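Local atomic coordinates of short-chain dehydrogenase/reductase SDR (Paraburkholderia phymatum, PDB entry 5VA8), a protein that probably catalyses NADP(H)-dependent oxidation or reduction, as a short-chain dehydrogenase/reductase that binds NADP and is found as a tetramer. Residues V42-R47 / A57-N62; E33-E38 / I92-A97. All blocks are in the same frame, centred on the assembly; numbering follows the deposited sequence.

Contact 1. Residues V42-R47 / A57-N62. With NAP (NADP nicotinamide-adenine-dinucleotide phosphate), chain E.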
ATOM      1  N   VAL A  42       0.081  -8.510  34.314  1.00 15.03           N
ATOM      2  CA  VAL A  42      -0.266  -7.290  33.592  1.00 14.21           C
ATOM      3  C   VAL A  42      -0.283  -6.104  34.544  1.00 14.26           C
ATOM      4  O   VAL A  42      -0.793  -6.188  35.665  1.00 17.20           O
ATOM      5  CB  VAL A  42      -1.616  -7.408  32.847  1.00 13.30           C
ATOM      6  CG1 VAL A  42      -1.499  -8.424  31.703  1.00 14.57           C
ATOM      7  CG2 VAL A  42      -2.742  -7.772  33.808  1.00 18.09           C
ATOM      8  N   THR A  43       0.291  -4.998  34.085  1.00 13.55           N
ATOM      9  CA  THR A  43       0.154  -3.698  34.723  1.00 12.58           C
ATOM     10  C   THR A  43      -0.760  -2.874  33.833  1.00 14.20           C
ATOM     11  O   THR A  43      -0.423  -2.625  32.668  1.00 14.35           O
ATOM     12  CB  THR A  43       1.518  -3.031  34.878  1.00 14.82           C
ATOM     13  OG1 THR A  43       2.325  -3.803  35.771  1.00 16.05           O
ATOM     14  CG2 THR A  43       1.370  -1.614  35.424  1.00 15.31           C
ATOM     15  N   ILE A  44      -1.926  -2.490  34.354  1.00 15.40           N
ATOM     16  CA  ILE A  44      -2.907  -1.740  33.575  1.00 12.44           C
ATOM     17  C   ILE A  44      -2.916  -0.295  34.050  1.00 12.27           C
ATOM     18  O   ILE A  44      -2.793  -0.012  35.250  1.00 14.47           O
ATOM     19  CB  ILE A  44      -4.323  -2.357  33.626  1.00 13.23           C
ATOM     20  CG1 ILE A  44      -4.858  -2.482  35.050  1.00 15.49           C
ATOM     21  CG2 ILE A  44      -4.333  -3.732  32.945  1.00 15.18           C
ATOM     22  CD1 ILE A  44      -6.327  -2.932  35.075  1.00 17.05           C
ATOM     23  N   VAL A  45      -3.049   0.617  33.093  1.00 14.10           N
ATOM     24  CA  VAL A  45      -2.940   2.055  33.320  1.00 14.00           C
ATOM     25  C   VAL A  45      -4.232   2.721  32.870  1.00 13.92           C
ATOM     26  O   VAL A  45      -4.721   2.453  31.764  1.00 14.46           O
ATOM     27  CB  VAL A  45      -1.743   2.649  32.553  1.00 14.75           C
ATOM     28  CG1 VAL A  45      -1.686   4.144  32.760  1.00 18.02           C
ATOM     29  CG2 VAL A  45      -0.421   1.994  33.001  1.00 15.91           C
ATOM     30  N   ALA A  46      -4.784   3.589  33.719  1.00 12.08           N
ATOM     31  CA  ALA A  46      -5.900   4.440  33.327  1.00 12.07           C
ATOM     32  C   ALA A  46      -5.929   5.640  34.262  1.00 12.91           C
ATOM     33  O   ALA A  46      -5.311   5.625  35.327  1.00 15.61           O
ATOM     34  CB  ALA A  46      -7.239   3.691  33.363  1.00 15.24           C
ATOM     35  N   ARG A  47      -6.671   6.675  33.864  1.00 13.88           N
ATOM     36  CA  ARG A  47      -6.681   7.902  34.654  1.00 15.52           C
ATOM     37  C   ARG A  47      -7.601   7.803  35.863  1.00 17.40           C
ATOM     38  O   ARG A  47      -7.259   8.302  36.943  1.00 18.13           O
ATOM     39  CB  ARG A  47      -7.083   9.086  33.778  1.00 14.20           C
ATOM     40  CG  ARG A  47      -6.048   9.394  32.688  1.00 16.69           C
ATOM     41  CD  ARG A  47      -6.606  10.347  31.640  1.00 16.86           C
ATOM     42  NE  ARG A  47      -7.771   9.773  30.967  1.00 15.45           N
ATOM     43  CZ  ARG A  47      -8.400  10.355  29.951  1.00 21.41           C
ATOM     44  NH1 ARG A  47      -7.969  11.518  29.477  1.00 22.98           N
ATOM     45  NH2 ARG A  47      -9.463   9.778  29.406  1.00 18.64           N
ATOM     46  N   ALA A  57      -9.366  -5.777  39.770  1.00 17.80           N
ATOM     47  CA  ALA A  57      -9.898  -6.857  40.595  1.00 17.85           C
ATOM     48  C   ALA A  57     -10.502  -7.960  39.737  1.00 20.00           C
ATOM     49  O   ALA A  57     -10.341  -9.148  40.038  1.00 20.96           O
ATOM     50  CB  ALA A  57     -10.940  -6.315  41.572  1.00 19.12           C
ATOM     51  N   ALA A  58     -11.197  -7.586  38.661  1.00 17.29           N
ATOM     52  CA  ALA A  58     -11.790  -8.589  37.783  1.00 20.12           C
ATOM     53  C   ALA A  58     -10.723  -9.471  37.143  1.00 22.19           C
ATOM     54  O   ALA A  58     -10.877 -10.694  37.086  1.00 19.79           O
ATOM     55  CB  ALA A  58     -12.638  -7.909  36.708  1.00 20.20           C
ATOM     56  N   ILE A  59      -9.638  -8.869  36.648  1.00 18.99           N
ATOM     57  CA  ILE A  59      -8.606  -9.659  35.979  1.00 16.31           C
ATOM     58  C   ILE A  59      -7.903 -10.575  36.977  1.00 19.32           C
ATOM     59  O   ILE A  59      -7.603 -11.737  36.669  1.00 20.22           O
ATOM     60  CB  ILE A  59      -7.618  -8.728  35.250  1.00 16.33           C
ATOM     61  CG1 ILE A  59      -8.339  -7.983  34.126  1.00 19.48           C
ATOM     62  CG2 ILE A  59      -6.438  -9.518  34.680  1.00 17.56           C
ATOM     63  CD1 ILE A  59      -7.470  -6.919  33.436  1.00 21.29           C
ATOM     64  N   ARG A  60      -7.633 -10.073  38.188  1.00 19.62           N
ATOM     65  CA  ARG A  60      -7.093 -10.920  39.252  1.00 24.86           C
ATOM     66  C   ARG A  60      -7.964 -12.140  39.482  1.00 25.49           C
ATOM     67  O   ARG A  60      -7.470 -13.272  39.556  1.00 27.14           O
ATOM     68  CB  ARG A  60      -6.981 -10.131  40.558  1.00 25.83           C
ATOM     69  CG  ARG A  60      -5.654  -9.482  40.762  1.00 25.16           C
ATOM     70  CD  ARG A  60      -5.602  -8.710  42.078  1.00 19.91           C
ATOM     71  NE  ARG A  60      -4.807  -7.521  41.851  1.00 20.47           N
ATOM     72  CZ  ARG A  60      -5.267  -6.275  41.881  1.00 22.58           C
ATOM     73  NH1 ARG A  60      -6.534  -6.027  42.204  1.00 24.58           N
ATOM     74  NH2 ARG A  60      -4.437  -5.275  41.619  1.00 22.19           N
ATOM     75  N   ALA A  61      -9.272 -11.921  39.616  1.00 23.32           N
ATOM     76  CA  ALA A  61     -10.183 -13.025  39.894  1.00 25.20           C
ATOM     77  C   ALA A  61     -10.279 -13.972  38.704  1.00 24.76           C
ATOM     78  O   ALA A  61     -10.356 -15.191  38.882  1.00 31.63           O
ATOM     79  CB  ALA A  61     -11.562 -12.482  40.269  1.00 23.28           C
ATOM     80  N   ASN A  62     -10.259 -13.430  37.483  1.00 22.98           N
ATOM     81  CA  ASN A  62     -10.429 -14.257  36.293  1.00 20.22           C
ATOM     82  C   ASN A  62      -9.181 -15.072  35.982  1.00 23.79           C
ATOM     83  O   ASN A  62      -9.276 -16.245  35.593  1.00 27.73           O
ATOM     84  CB  ASN A  62     -10.772 -13.384  35.087  1.00 22.15           C
ATOM     85  CG  ASN A  62     -12.180 -12.832  35.138  1.00 26.64           C
ATOM     86  OD1 ASN A  62     -13.016 -13.295  35.909  1.00 28.86           O
ATOM     87  ND2 ASN A  62     -12.447 -11.829  34.306  1.00 26.97           N
TER
HETATM   88  PA  NAP E 301     -12.642   3.312  25.626  1.00 16.95           P
HETATM   89  O1A NAP E 301     -13.580   2.174  25.669  1.00 17.38           O
HETATM   90  O2A NAP E 301     -13.223   4.666  25.973  1.00 19.64           O
HETATM   91  O5B NAP E 301     -11.437   2.948  26.620  1.00 15.61           O
HETATM   92  C5B NAP E 301     -10.364   3.888  26.780  1.00 14.30           C
HETATM   93  C4B NAP E 301      -9.560   3.442  27.970  1.00 13.32           C
HETATM   94  O4B NAP E 301      -8.329   4.193  28.002  1.00 15.40           O
HETATM   95  C3B NAP E 301     -10.219   3.684  29.328  1.00 13.60           C
HETATM   96  O3B NAP E 301      -9.775   2.699  30.251  1.00 13.40           O
HETATM   97  C2B NAP E 301      -9.674   5.060  29.699  1.00 15.12           C
HETATM   98  O2B NAP E 301      -9.834   5.269  31.121  1.00 14.77           O
HETATM   99  C1B NAP E 301      -8.230   4.906  29.219  1.00 15.76           C
HETATM  100  N9A NAP E 301      -7.547   6.162  28.926  1.00 15.08           N
HETATM  101  C8A NAP E 301      -7.920   7.103  28.003  1.00 15.00           C
HETATM  102  N7A NAP E 301      -7.065   8.088  27.866  1.00 15.86           N
HETATM  103  C5A NAP E 301      -6.061   7.779  28.772  1.00 14.06           C
HETATM  104  C6A NAP E 301      -4.867   8.438  29.126  1.00 14.78           C
HETATM  105  N6A NAP E 301      -4.464   9.592  28.581  1.00 15.46           N
HETATM  106  N1A NAP E 301      -4.093   7.872  30.078  1.00 13.43           N
HETATM  107  C2A NAP E 301      -4.491   6.715  30.623  1.00 12.05           C
HETATM  108  N3A NAP E 301      -5.595   6.003  30.370  1.00 13.47           N
HETATM  109  C4A NAP E 301      -6.344   6.595  29.434  1.00 13.44           C
HETATM  110  O3  NAP E 301     -11.967   3.444  24.182  1.00 16.56           O
HETATM  111  PN  NAP E 301     -11.571   2.370  23.063  1.00 14.58           P
HETATM  112  O1N NAP E 301     -11.019   1.162  23.708  1.00 14.00           O
HETATM  113  O2N NAP E 301     -12.720   2.234  22.143  1.00 16.54           O
HETATM  114  O5D NAP E 301     -10.416   3.181  22.315  1.00 17.22           O
HETATM  115  C5D NAP E 301      -9.023   2.941  22.601  1.00 17.65           C
HETATM  116  C4D NAP E 301      -8.242   3.655  21.526  1.00 12.18           C
HETATM  117  O4D NAP E 301      -8.542   3.046  20.249  1.00 12.69           O
HETATM  118  C3D NAP E 301      -8.554   5.148  21.362  1.00 13.50           C
HETATM  119  O3D NAP E 301      -7.380   5.870  20.990  1.00 14.57           O
HETATM  120  C2D NAP E 301      -9.552   5.150  20.209  1.00 12.60           C
HETATM  121  O2D NAP E 301      -9.626   6.379  19.494  1.00 13.16           O
HETATM  122  C1D NAP E 301      -8.937   4.045  19.356  1.00 12.74           C
HETATM  123  N1N NAP E 301      -9.875   3.446  18.374  1.00 13.77           N
HETATM  124  C2N NAP E 301     -11.087   3.022  18.769  1.00 14.94           C
HETATM  125  C3N NAP E 301     -11.929   2.410  17.864  1.00 16.16           C
HETATM  126  C7N NAP E 301     -13.294   1.882  18.183  1.00 15.02           C
HETATM  127  O7N NAP E 301     -14.123   1.763  17.260  1.00 15.64           O
HETATM  128  N7N NAP E 301     -13.612   1.687  19.460  1.00 13.86           N
HETATM  129  C4N NAP E 301     -11.457   2.182  16.574  1.00 26.82           C
HETATM  130  C5N NAP E 301     -10.207   2.646  16.199  1.00 16.99           C
HETATM  131  C6N NAP E 301      -9.431   3.294  17.112  1.00 14.96           C
HETATM  132  P2B NAP E 301      -9.760   6.745  31.766  1.00 15.21           P
HETATM  133  O1X NAP E 301      -8.338   7.185  31.654  1.00 16.06           O
HETATM  134  O2X NAP E 301     -10.713   7.646  30.978  1.00 14.89           O
HETATM  135  O3X NAP E 301     -10.236   6.532  33.216  1.00 20.06           O

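Contact 2. Residues E33-E38 / I92-A97. With NAP (NADP nicotinamide-adenine-dinucleotide phosphate), chain E.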
ATOM      1  N   GLU A  33      -6.985  -8.452  29.404  1.00 15.11           N
ATOM      2  CA  GLU A  33      -7.647  -9.702  29.769  1.00 16.45           C
ATOM      3  C   GLU A  33      -7.088 -10.872  28.970  1.00 16.44           C
ATOM      4  O   GLU A  33      -6.917 -11.971  29.508  1.00 18.83           O
ATOM      5  CB  GLU A  33      -9.159  -9.590  29.555  1.00 17.72           C
ATOM      6  CG  GLU A  33      -9.794  -8.506  30.430  1.00 19.62           C
ATOM      7  CD  GLU A  33     -11.267  -8.723  30.703  1.00 39.30           C
ATOM      8  OE1 GLU A  33     -11.604  -9.750  31.331  1.00 48.25           O
ATOM      9  OE2 GLU A  33     -12.089  -7.864  30.299  1.00 32.89           O
ATOM     10  N   ALA A  34      -6.815 -10.660  27.681  1.00 15.72           N
ATOM     11  CA  ALA A  34      -6.333 -11.760  26.849  1.00 15.90           C
ATOM     12  C   ALA A  34      -4.916 -12.159  27.234  1.00 15.41           C
ATOM     13  O   ALA A  34      -4.597 -13.354  27.275  1.00 17.63           O
ATOM     14  CB  ALA A  34      -6.403 -11.373  25.372  1.00 18.57           C
ATOM     15  N   LEU A  35      -4.058 -11.180  27.542  1.00 16.39           N
ATOM     16  CA  LEU A  35      -2.707 -11.502  28.002  1.00 15.09           C
ATOM     17  C   LEU A  35      -2.746 -12.208  29.352  1.00 17.32           C
ATOM     18  O   LEU A  35      -2.075 -13.229  29.551  1.00 16.90           O
ATOM     19  CB  LEU A  35      -1.849 -10.232  28.069  1.00 16.51           C
ATOM     20  CG  LEU A  35      -1.541  -9.590  26.713  1.00 16.12           C
ATOM     21  CD1 LEU A  35      -0.954  -8.186  26.891  1.00 14.98           C
ATOM     22  CD2 LEU A  35      -0.591 -10.473  25.899  1.00 15.98           C
ATOM     23  N   ALA A  36      -3.548 -11.696  30.291  1.00 15.30           N
ATOM     24  CA  ALA A  36      -3.669 -12.351  31.593  1.00 16.38           C
ATOM     25  C   ALA A  36      -4.169 -13.785  31.451  1.00 19.37           C
ATOM     26  O   ALA A  36      -3.731 -14.678  32.190  1.00 18.94           O
ATOM     27  CB  ALA A  36      -4.600 -11.545  32.501  1.00 16.36           C
ATOM     28  N   ALA A  37      -5.096 -14.025  30.510  1.00 16.81           N
ATOM     29  CA  ALA A  37      -5.621 -15.368  30.292  1.00 19.54           C
ATOM     30  C   ALA A  37      -4.539 -16.342  29.852  1.00 21.62           C
ATOM     31  O   ALA A  37      -4.687 -17.554  30.048  1.00 23.25           O
ATOM     32  CB  ALA A  37      -6.738 -15.338  29.245  1.00 18.99           C
ATOM     33  N   GLU A  38      -3.463 -15.843  29.253  1.00 19.77           N
ATOM     34  CA  GLU A  38      -2.332 -16.677  28.879  1.00 19.17           C
ATOM     35  C   GLU A  38      -1.223 -16.638  29.925  1.00 22.89           C
ATOM     36  O   GLU A  38      -0.094 -17.056  29.644  1.00 19.78           O
ATOM     37  CB  GLU A  38      -1.805 -16.256  27.506  1.00 23.20           C
ATOM     38  CG  GLU A  38      -2.878 -16.194  26.407  1.00 24.28           C
ATOM     39  CD  GLU A  38      -3.688 -17.482  26.254  1.00 30.26           C
ATOM     40  OE1 GLU A  38      -3.162 -18.583  26.532  1.00 26.99           O
ATOM     41  OE2 GLU A  38      -4.872 -17.388  25.861  1.00 30.40           O
ATOM     42  N   ILE A  92       6.458  -7.110  27.334  1.00 11.26           N
ATOM     43  CA  ILE A  92       5.365  -6.829  26.414  1.00 11.95           C
ATOM     44  C   ILE A  92       4.865  -5.426  26.721  1.00 11.72           C
ATOM     45  O   ILE A  92       4.616  -5.099  27.883  1.00 12.72           O
ATOM     46  CB  ILE A  92       4.218  -7.843  26.583  1.00 11.73           C
ATOM     47  CG1 ILE A  92       4.658  -9.238  26.134  1.00 11.84           C
ATOM     48  CG2 ILE A  92       2.989  -7.417  25.795  1.00 12.70           C
ATOM     49  CD1 ILE A  92       3.819 -10.337  26.784  1.00 14.23           C
ATOM     50  N   LEU A  93       4.721  -4.601  25.686  1.00 11.69           N
ATOM     51  CA  LEU A  93       4.195  -3.248  25.845  1.00 12.04           C
ATOM     52  C   LEU A  93       3.035  -3.087  24.885  1.00 13.02           C
ATOM     53  O   LEU A  93       3.211  -3.275  23.682  1.00 13.34           O
ATOM     54  CB  LEU A  93       5.271  -2.201  25.547  1.00 10.52           C
ATOM     55  CG  LEU A  93       4.785  -0.764  25.383  1.00 11.56           C
ATOM     56  CD1 LEU A  93       4.222  -0.230  26.696  1.00 12.99           C
ATOM     57  CD2 LEU A  93       5.953   0.102  24.894  1.00 12.97           C
ATOM     58  N   VAL A  94       1.852  -2.754  25.409  1.00 12.27           N
ATOM     59  CA  VAL A  94       0.685  -2.450  24.581  1.00  9.85           C
ATOM     60  C   VAL A  94       0.455  -0.952  24.701  1.00 12.18           C
ATOM     61  O   VAL A  94       0.067  -0.454  25.767  1.00 13.23           O
ATOM     62  CB  VAL A  94      -0.558  -3.252  24.994  1.00 12.64           C
ATOM     63  CG1 VAL A  94      -1.745  -2.914  24.065  1.00 12.73           C
ATOM     64  CG2 VAL A  94      -0.275  -4.751  24.939  1.00 13.31           C
ATOM     65  N   ASN A  95       0.740  -0.235  23.618  1.00 11.75           N
ATOM     66  CA  ASN A  95       0.597   1.214  23.569  1.00 11.88           C
ATOM     67  C   ASN A  95      -0.833   1.585  23.202  1.00 12.88           C
ATOM     68  O   ASN A  95      -1.436   0.991  22.303  1.00 13.46           O
ATOM     69  CB  ASN A  95       1.564   1.810  22.547  1.00 10.79           C
ATOM     70  CG  ASN A  95       2.927   2.149  23.138  1.00 12.46           C
ATOM     71  OD1 ASN A  95       3.027   2.661  24.255  1.00 13.02           O
ATOM     72  ND2 ASN A  95       3.984   1.864  22.383  1.00 12.99           N
ATOM     73  N   ASN A  96      -1.362   2.596  23.887  1.00 12.30           N
ATOM     74  CA  ASN A  96      -2.760   2.980  23.764  1.00 11.35           C
ATOM     75  C   ASN A  96      -2.962   4.238  24.598  1.00 14.32           C
ATOM     76  O   ASN A  96      -2.260   4.458  25.588  1.00 15.82           O
ATOM     77  CB  ASN A  96      -3.679   1.847  24.253  1.00 11.39           C
ATOM     78  CG  ASN A  96      -5.141   2.092  23.959  1.00 11.73           C
ATOM     79  OD1 ASN A  96      -5.489   2.652  22.917  1.00 13.05           O
ATOM     80  ND2 ASN A  96      -6.010   1.638  24.860  1.00 12.73           N
ATOM     81  N   ALA A  97      -3.927   5.050  24.184  1.00 12.31           N
ATOM     82  CA  ALA A  97      -4.343   6.265  24.878  1.00 12.95           C
ATOM     83  C   ALA A  97      -5.620   6.733  24.210  1.00 15.44           C
ATOM     84  O   ALA A  97      -5.943   6.304  23.097  1.00 15.64           O
ATOM     85  CB  ALA A  97      -3.277   7.374  24.829  1.00 13.80           C
TER
HETATM   86  PA  NAP E 301     -12.642   3.312  25.626  1.00 16.95           P
HETATM   87  O1A NAP E 301     -13.580   2.174  25.669  1.00 17.38           O
HETATM   88  O2A NAP E 301     -13.223   4.666  25.973  1.00 19.64           O
HETATM   89  O5B NAP E 301     -11.437   2.948  26.620  1.00 15.61           O
HETATM   90  C5B NAP E 301     -10.364   3.888  26.780  1.00 14.30           C
HETATM   91  C4B NAP E 301      -9.560   3.442  27.970  1.00 13.32           C
HETATM   92  O4B NAP E 301      -8.329   4.193  28.002  1.00 15.40           O
HETATM   93  C3B NAP E 301     -10.219   3.684  29.328  1.00 13.60           C
HETATM   94  O3B NAP E 301      -9.775   2.699  30.251  1.00 13.40           O
HETATM   95  C2B NAP E 301      -9.674   5.060  29.699  1.00 15.12           C
HETATM   96  O2B NAP E 301      -9.834   5.269  31.121  1.00 14.77           O
HETATM   97  C1B NAP E 301      -8.230   4.906  29.219  1.00 15.76           C
HETATM   98  N9A NAP E 301      -7.547   6.162  28.926  1.00 15.08           N
HETATM   99  C8A NAP E 301      -7.920   7.103  28.003  1.00 15.00           C
HETATM  100  N7A NAP E 301      -7.065   8.088  27.866  1.00 15.86           N
HETATM  101  C5A NAP E 301      -6.061   7.779  28.772  1.00 14.06           C
HETATM  102  C6A NAP E 301      -4.867   8.438  29.126  1.00 14.78           C
HETATM  103  N6A NAP E 301      -4.464   9.592  28.581  1.00 15.46           N
HETATM  104  N1A NAP E 301      -4.093   7.872  30.078  1.00 13.43           N
HETATM  105  C2A NAP E 301      -4.491   6.715  30.623  1.00 12.05           C
HETATM  106  N3A NAP E 301      -5.595   6.003  30.370  1.00 13.47           N
HETATM  107  C4A NAP E 301      -6.344   6.595  29.434  1.00 13.44           C
HETATM  108  O3  NAP E 301     -11.967   3.444  24.182  1.00 16.56           O
HETATM  109  PN  NAP E 301     -11.571   2.370  23.063  1.00 14.58           P
HETATM  110  O1N NAP E 301     -11.019   1.162  23.708  1.00 14.00           O
HETATM  111  O2N NAP E 301     -12.720   2.234  22.143  1.00 16.54           O
HETATM  112  O5D NAP E 301     -10.416   3.181  22.315  1.00 17.22           O
HETATM  113  C5D NAP E 301      -9.023   2.941  22.601  1.00 17.65           C
HETATM  114  C4D NAP E 301      -8.242   3.655  21.526  1.00 12.18           C
HETATM  115  O4D NAP E 301      -8.542   3.046  20.249  1.00 12.69           O
HETATM  116  C3D NAP E 301      -8.554   5.148  21.362  1.00 13.50           C
HETATM  117  O3D NAP E 301      -7.380   5.870  20.990  1.00 14.57           O
HETATM  118  C2D NAP E 301      -9.552   5.150  20.209  1.00 12.60           C
HETATM  119  O2D NAP E 301      -9.626   6.379  19.494  1.00 13.16           O
HETATM  120  C1D NAP E 301      -8.937   4.045  19.356  1.00 12.74           C
HETATM  121  N1N NAP E 301      -9.875   3.446  18.374  1.00 13.77           N
HETATM  122  C2N NAP E 301     -11.087   3.022  18.769  1.00 14.94           C
HETATM  123  C3N NAP E 301     -11.929   2.410  17.864  1.00 16.16           C
HETATM  124  C7N NAP E 301     -13.294   1.882  18.183  1.00 15.02           C
HETATM  125  O7N NAP E 301     -14.123   1.763  17.260  1.00 15.64           O
HETATM  126  N7N NAP E 301     -13.612   1.687  19.460  1.00 13.86           N
HETATM  127  C4N NAP E 301     -11.457   2.182  16.574  1.00 26.82           C
HETATM  128  C5N NAP E 301     -10.207   2.646  16.199  1.00 16.99           C
HETATM  129  C6N NAP E 301      -9.431   3.294  17.112  1.00 14.96           C
HETATM  130  P2B NAP E 301      -9.760   6.745  31.766  1.00 15.21           P
HETATM  131  O1X NAP E 301      -8.338   7.185  31.654  1.00 16.06           O
HETATM  132  O2X NAP E 301     -10.713   7.646  30.978  1.00 14.89           O
HETATM  133  O3X NAP E 301     -10.236   6.532  33.216  1.00 20.06           O

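Contact 1. Residues V42-R47 / A57-N62
Within the beta-alpha-beta unit that frames the adenosine end of the NADP pocket, V42 and I44 of strand 41-46 meet I59 of helix 49-63. I59 drops from the helix toward the sheet and offers a different branch to each partner. Its CG2 lies 4.2 Å from CG2 of V42, the two side chains crossing at about a right angle, while its CD1 comes within 4.5 Å of CD1 of I44. The I59 torsions account for this split: with chi1 -65° and the chain extended at chi2, CD1 is carried to I44 as CG2 stays beside V42. This is a light, wholly apolar contact of the Rossmann fold, in which alternate strand residues face the helix. A32 of helix 26-37 and V67 of the next strand also touch I59.

The far end of the strand serves the cofactor. R47, just past it, grips the 2'-phosphate of NADP with three hydrogen bonds. Two converge on O1X, from the backbone N of R47 at 2.8 Å and from its NE at 2.7 Å; the third runs from R47 NH2 to O2X at 2.9 Å. A bend at chi3 (-61°) turns the guanidinium so that the phosphorus lies in plane at its edge, while N7A of the adenine sits 3.2 Å above one face, offset toward the rim. An arginine here, after the second strand, is consistent with a preference for NADP, since it reads the phosphate that NAD lacks. Before it, A46 CA packs 3.4 Å from N3A of the adenine.

Contact 2. Residues E33-E38 / I92-A97
The CA atoms of L35 and I92 stand 9.5 Å apart, the closest CA pair between the last turns of helix 26-37 and strand 92-95, a separation bridged by side chains alone. Strand order 3-2-1-4 sets strand 92-95 next to strand 17-20 in the parallel Rossmann sheet, and the helix covers one face of these strands. L35 points toward the strand, and I92 and V94, two residues apart, point back toward the helix.

A single methyl carries the contact: CD1 of L35 reaches CG2 of V94 at 4.0 Å and CG2 of I92 at 4.2 Å. The leucine lies alongside each partner, its side chain running counter to theirs. With chi1 near -67° and chi2 extended (168°), CD1 is held at the far end of the leucine, where it bridges the two branched strand residues. A18 and V20 of strand 17-20 complete the apolar layer, and both also touch L35. The intervening L93 turns away to pack on L127 and T131 of helix 110-138, so that the two faces of the sheet are covered by different helices.

N95 closes the strand and, with N96 and A97 beyond it, begins the NNAG motif of short-chain dehydrogenases, where the chain turns to the cofactor. N95 ND2 is hydrogen-bonded to N145 OD1 on the neighbouring strand, and N96 ND2 makes a weak hydrogen bond to C21 O. N96 has CG anti to the backbone N (chi1 -171°), which brings OD1 into van der Waals contact with C4D of the nicotinamide ribose at 3.2 Å. The 3'-hydroxyl of that ribose, O3D, donates a hydrogen bond of 2.6 Å to the backbone O of A97.

How the contacts relate
Contacts 1 and 2 are neighbouring pieces of the same sheet-and-helix layer, their centres about 10 Å apart, and along the chain contact 1 is nested inside the loop closed by contact 2. Helix 26-37 joins them: A36 CB meets I59 CG2 at 3.5 Å, and L35 CB lies 4.1 Å from V42 CG1. One apolar core thus runs from helix 49-63 across to strand 92-95. Both strands end at the NADP pocket, where the segment ends reach different parts of the cofactor, residues 45-47 the adenine and 2'-phosphate and residues 96-97 the nicotinamide ribose. S24 and L27 also bind NADP, and lie in the chain between strand 17-20 and the L35 turn.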